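Local coordinates for putative heme binding protein (Tannerella forsythia, PDB 6EU8), which probably binds heme, as a HmuY-like protein, but with heme-binding properties different from those of Porphyromonas gingivalis HmuY, at residues A85-E90 against N137-T142. Numbering follows the deposited sequence.
Sequences AIATKE and NPVLKT
V139 presses both methyl groups onto the backbone of strand 84-87 between A85 and A87. CG1, anti to its own backbone N (chi1 168°), meets the peptide that joins I86 to A87. It lies 3.5 Å from A87 N. CG2 sits 3.7 Å from A85 O. The methyls of A85 and A87 both point toward the loop; I86 CB points away. A85 CB packs against L140, 4.0 Å from CG, and also lies 3.8 Å from N137 OD1.

N137 shapes the loop that carries V139 and L140. Its OD1 accepts from L140 N at 3.0 Å, in the carbonyl plane and on a lone pair, which makes an Asx motif. A weak bond from V139 N reaches the same oxygen. N137 ND2 is held by D107 OD1 and K105 O, and K105 also pairs with A85 through the backbone. V139 O accepts from both T142 N and T142 OG1.

The loop after strand 127-136 packs on strand 84-87 of the large antiparallel sheet. L140 also touches F160 of strand 160-163, and I78 and T80 of strand 77-80 in the four-stranded sheet. Van der Waals packing of methyls, on each other and on backbone atoms, joins 85-90 to 137-142 without hydrogen bonds.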
loop_
_atom_site.group_PDB
_atom_site.type_symbol
_atom_site.label_atom_id
_atom_site.label_comp_id
_atom_site.label_asym_id
_atom_site.label_seq_id
_atom_site.Cartn_x
_atom_site.Cartn_y
_atom_site.Cartn_z
ATOM N N ALA A 85 0.012 -5.326 -11.064
ATOM C CA ALA A 85 -0.369 -3.954 -11.439
ATOM C C ALA A 85 0.413 -3.370 -12.616
ATOM O O ALA A 85 1.541 -3.772 -12.877
ATOM C CB ALA A 85 -0.175 -3.039 -10.215
ATOM N N ILE A 86 -0.237 -2.424 -13.309
ATOM C CA ILE A 86 0.373 -1.484 -14.272
ATOM C C ILE A 86 -0.030 -0.055 -13.986
ATOM O O ILE A 86 -1.071 0.208 -13.389
ATOM C CB ILE A 86 -0.015 -1.742 -15.772
ATOM C CG1 ILE A 86 -1.531 -1.606 -15.998
ATOM C CG2 ILE A 86 0.481 -3.086 -16.211
ATOM C CD1 ILE A 86 -1.942 -1.702 -17.460
ATOM N N ALA A 87 0.843 0.878 -14.398
ATOM C CA ALA A 87 0.505 2.288 -14.489
ATOM C C ALA A 87 0.184 2.600 -15.942
ATOM O O ALA A 87 1.063 2.498 -16.803
ATOM C CB ALA A 87 1.647 3.178 -14.011
ATOM N N THR A 88 -1.055 2.986 -16.171
ATOM C CA THR A 88 -1.481 3.432 -17.500
ATOM C C THR A 88 -1.001 4.852 -17.750
ATOM O O THR A 88 -0.619 5.572 -16.815
ATOM C CB THR A 88 -3.011 3.394 -17.708
ATOM O OG1 THR A 88 -3.670 4.501 -17.086
ATOM C CG2 THR A 88 -3.651 2.071 -17.244
ATOM N N LYS A 89 -1.067 5.261 -19.010
ATOM C CA LYS A 89 -0.833 6.650 -19.411
ATOM C C LYS A 89 -2.031 7.559 -19.238
ATOM O O LYS A 89 -1.920 8.765 -19.479
ATOM C CB LYS A 89 -0.362 6.703 -20.874
ATOM C CG LYS A 89 -1.456 6.461 -21.916
ATOM C CD LYS A 89 -0.902 6.628 -23.335
ATOM C CE LYS A 89 -1.870 6.104 -24.397
ATOM N NZ LYS A 89 -3.138 6.884 -24.550
ATOM N N GLU A 90 -3.182 7.014 -18.849
ATOM C CA GLU A 90 -4.412 7.774 -18.758
ATOM C C GLU A 90 -4.555 8.484 -17.422
ATOM O O GLU A 90 -3.995 8.033 -16.399
ATOM C CB GLU A 90 -5.646 6.868 -19.004
ATOM C CG GLU A 90 -5.599 6.026 -20.287
ATOM C CD GLU A 90 -5.463 6.832 -21.588
ATOM O OE1 GLU A 90 -5.869 8.013 -21.619
ATOM O OE2 GLU A 90 -4.930 6.278 -22.574
ATOM N N ASN A 137 4.446 -3.599 -3.785
ATOM C CA ASN A 137 4.312 -3.630 -5.244
ATOM C C ASN A 137 5.152 -2.518 -5.871
ATOM O O ASN A 137 4.963 -1.337 -5.516
ATOM C CB ASN A 137 2.858 -3.485 -5.665
ATOM C CG ASN A 137 2.684 -3.789 -7.142
ATOM O OD1 ASN A 137 2.850 -2.933 -7.989
ATOM N ND2 ASN A 137 2.436 -5.053 -7.438
ATOM N N PRO A 138 6.091 -2.864 -6.787
ATOM C CA PRO A 138 7.016 -1.857 -7.326
ATOM C C PRO A 138 6.378 -0.884 -8.335
ATOM O O PRO A 138 6.947 0.181 -8.579
ATOM C CB PRO A 138 8.093 -2.717 -8.000
ATOM C CG PRO A 138 7.379 -3.946 -8.393
ATOM C CD PRO A 138 6.381 -4.205 -7.319
ATOM N N VAL A 139 5.234 -1.252 -8.936
ATOM C CA VAL A 139 4.465 -0.350 -9.788
ATOM C C VAL A 139 3.635 0.624 -8.915
ATOM O O VAL A 139 3.726 1.846 -9.079
ATOM C CB VAL A 139 3.574 -1.121 -10.820
ATOM C CG1 VAL A 139 2.563 -0.193 -11.506
ATOM C CG2 VAL A 139 4.468 -1.831 -11.848
ATOM N N LEU A 140 2.878 0.101 -7.959
ATOM C CA LEU A 140 2.048 0.974 -7.132
ATOM C C LEU A 140 2.882 1.953 -6.309
ATOM O O LEU A 140 2.392 3.014 -6.006
ATOM C CB LEU A 140 1.084 0.168 -6.267
ATOM C CG LEU A 140 0.047 -0.641 -7.071
ATOM C CD1 LEU A 140 -0.701 -1.623 -6.173
ATOM C CD2 LEU A 140 -0.899 0.275 -7.816
ATOM N N LYS A 141 4.132 1.618 -6.016
ATOM C CA LYS A 141 5.037 2.535 -5.250
ATOM C C LYS A 141 5.192 3.870 -5.955
ATOM O O LYS A 141 5.366 4.920 -5.304
ATOM C CB LYS A 141 6.407 1.881 -5.087
ATOM C CG LYS A 141 7.397 2.592 -4.154
ATOM C CD LYS A 141 8.791 1.965 -4.267
ATOM C CE LYS A 141 9.887 2.860 -3.719
ATOM N NZ LYS A 141 10.060 2.667 -2.266
ATOM N N THR A 142 5.093 3.857 -7.277
ATOM C CA THR A 142 5.217 5.087 -8.064
ATOM C C THR A 142 4.057 6.082 -7.960
ATOM O O THR A 142 4.112 7.153 -8.594
ATOM C CB THR A 142 5.513 4.795 -9.545
ATOM O OG1 THR A 142 4.344 4.307 -10.226
ATOM C CG2 THR A 142 6.681 3.825 -9.684
#